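Local coordinates for protein beta-N-acetylhexosaminidase (Mycobacterium smegmatis, PDB 4YYF) that probably hydrolyses terminal non-reducing N-acetyl-D-hexosamine residues from N-acetyl-beta-D-hexosaminides, as a member of glycosyl hydrolase family 3, at residues A[263-268]-A[308-313]. The protein carries 1 engineered substitution. Numbering follows the deposited sequence.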
loop_
_atom_site.group_PDB
_atom_site.type_symbol
_atom_site.label_atom_id
_atom_site.label_comp_id
_atom_site.label_asym_id
_atom_site.label_seq_id
_atom_site.Cartn_x
_atom_site.Cartn_y
_atom_site.Cartn_z
ATOM N N ALA A 263 10.519 9.499 -0.885
ATOM C CA ALA A 263 9.261 10.200 -0.629
ATOM C C ALA A 263 8.506 9.585 0.556
ATOM O O ALA A 263 7.927 10.298 1.364
ATOM C CB ALA A 263 8.392 10.244 -1.890
ATOM N N SER A 264 8.548 8.258 0.663
ATOM C CA SER A 264 7.924 7.533 1.769
ATOM C C SER A 264 8.421 7.937 3.161
ATOM O O SER A 264 7.732 7.697 4.168
ATOM C CB SER A 264 8.144 6.031 1.578
ATOM O OG SER A 264 9.526 5.765 1.389
ATOM N N LEU A 265 9.611 8.528 3.222
ATOM C CA LEU A 265 10.235 8.888 4.503
ATOM C C LEU A 265 10.335 10.399 4.717
ATOM O O LEU A 265 11.054 10.865 5.600
ATOM C CB LEU A 265 11.635 8.266 4.617
ATOM C CG LEU A 265 11.766 6.765 4.342
ATOM C CD1 LEU A 265 13.186 6.292 4.666
ATOM C CD2 LEU A 265 10.742 5.940 5.112
ATOM N N SER A 266 9.613 11.171 3.913
ATOM C CA SER A 266 9.714 12.628 3.980
ATOM C C SER A 266 8.379 13.227 4.431
ATOM O O SER A 266 7.328 12.940 3.827
ATOM C CB SER A 266 10.143 13.170 2.607
ATOM O OG SER A 266 9.959 14.569 2.488
ATOM N N PRO A 267 8.399 14.045 5.506
ATOM C CA PRO A 267 7.164 14.681 5.986
ATOM C C PRO A 267 6.510 15.513 4.903
ATOM O O PRO A 267 5.284 15.611 4.856
ATOM C CB PRO A 267 7.655 15.607 7.107
ATOM C CG PRO A 267 8.880 14.936 7.623
ATOM C CD PRO A 267 9.536 14.299 6.411
ATOM N N ALA A 268 7.323 16.097 4.034
ATOM C CA ALA A 268 6.791 16.929 2.959
ATOM C C ALA A 268 5.784 16.190 2.081
ATOM O O ALA A 268 4.798 16.778 1.623
ATOM C CB ALA A 268 7.907 17.487 2.126
ATOM N N VAL A 308 10.978 1.999 9.244
ATOM C CA VAL A 308 9.598 2.027 9.744
ATOM C C VAL A 308 9.377 3.246 10.626
ATOM O O VAL A 308 8.388 3.971 10.474
ATOM C CB VAL A 308 9.261 0.735 10.503
ATOM C CG1 VAL A 308 7.940 0.879 11.268
ATOM C CG2 VAL A 308 9.202 -0.429 9.521
ATOM N N LEU A 309 10.313 3.489 11.536
ATOM C CA LEU A 309 10.255 4.682 12.378
ATOM C C LEU A 309 10.179 5.971 11.546
ATOM O O LEU A 309 9.325 6.829 11.787
ATOM C CB LEU A 309 11.469 4.734 13.311
ATOM C CG LEU A 309 11.563 5.997 14.174
ATOM C CD1 LEU A 309 10.238 6.255 14.879
ATOM C CD2 LEU A 309 12.705 5.925 15.196
ATOM N N ARG A 310 11.078 6.111 10.578
ATOM C CA ARG A 310 11.083 7.295 9.726
ATOM C C ARG A 310 9.772 7.463 8.953
ATOM O O ARG A 310 9.274 8.580 8.802
ATOM C CB ARG A 310 12.278 7.261 8.768
ATOM C CG ARG A 310 13.603 7.614 9.441
ATOM C CD ARG A 310 14.790 7.176 8.611
ATOM N NE ARG A 310 16.049 7.567 9.252
ATOM C CZ ARG A 310 16.594 8.777 9.146
ATOM N NH1 ARG A 310 15.998 9.706 8.411
ATOM N NH2 ARG A 310 17.733 9.058 9.771
ATOM N N ALA A 311 9.210 6.357 8.473
ATOM C CA ALA A 311 7.949 6.424 7.743
ATOM C C ALA A 311 6.817 6.930 8.634
ATOM O O ALA A 311 6.082 7.831 8.246
ATOM C CB ALA A 311 7.589 5.069 7.130
ATOM N N LEU A 312 6.681 6.353 9.823
ATOM C CA LEU A 312 5.613 6.748 10.743
ATOM C C LEU A 312 5.822 8.162 11.256
ATOM O O LEU A 312 4.843 8.879 11.508
ATOM C CB LEU A 312 5.494 5.760 11.918
ATOM C CG LEU A 312 5.219 4.319 11.501
ATOM C CD1 LEU A 312 5.163 3.393 12.733
ATOM C CD2 LEU A 312 3.934 4.226 10.669
ATOM N N GLN A 313 7.084 8.572 11.410
ATOM C CA GLN A 313 7.397 9.962 11.768
ATOM C C GLN A 313 6.967 10.903 10.654
ATOM O O GLN A 313 6.460 11.999 10.909
ATOM C CB GLN A 313 8.905 10.169 11.966
ATOM C CG GLN A 313 9.501 9.647 13.245
ATOM C CD GLN A 313 11.015 9.826 13.262
ATOM O OE1 GLN A 313 11.682 9.656 12.236
ATOM N NE2 GLN A 313 11.558 10.190 14.418
HETATM O O HOH W 1 10.818 10.887 8.547
HETATM O O HOH W 2 13.786 10.567 6.575
#
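Leu265 reaches the helix of residues 308-313 with one methyl, CD2, which settles against the backbone and first side-chain carbons of a single turn. Its CD2 lies 3.7 Å from Ala311 N and 3.8 Å from Ala311 CB, while Arg310 CB borders the same methyl at 4.2 Å. The leucine's CB does not aim straight at the helix; with CG anti to the carbonyl carbon (chi1 -51°), the branch carries CD2 across to it. Beside this, the backbone carbonyl of Ser264 meets the helix at Ala311, its O 3.8 Å from Ala311 CA. With just a methyl on Ala311, the backbones approach closely, the CA atoms of Leu265 and Ala311 being 4.7 Å apart.

No direct hydrogen bond joins the segments, but two waters do the polar work. Leu265 O accepts from both: one water also donates to Arg310 O, at 2.8 Å, and the other accepts from Arg310 NH1, at 3.0 Å, in the plane of the guanidinium and at its edge. Arg310 CB faces residues 263-268 before the chain, extended from CG to NE, leads off; a salt bridge from NE to Asp306 OD1, one turn earlier in the helix, probably helps fix the group that holds the second water.

Further out, Ser264 O bonds to Tyr270 OH and Ser264 OG to His251 ND1, tying Ser264 to its surroundings, and Ile298 of helix 296-299 and Tyr302 also pack on Leu265. On the helix's far side, Val308 and Leu312 pack on helix 327-340. The contact thus ties the lead-in to helix 267-275 onto helix 304-314 in the family's TIM-barrel domain, through an apolar touch at one methyl and two waters that link Leu265 O to Arg310 O and NH1, in place of direct hydrogen bonds.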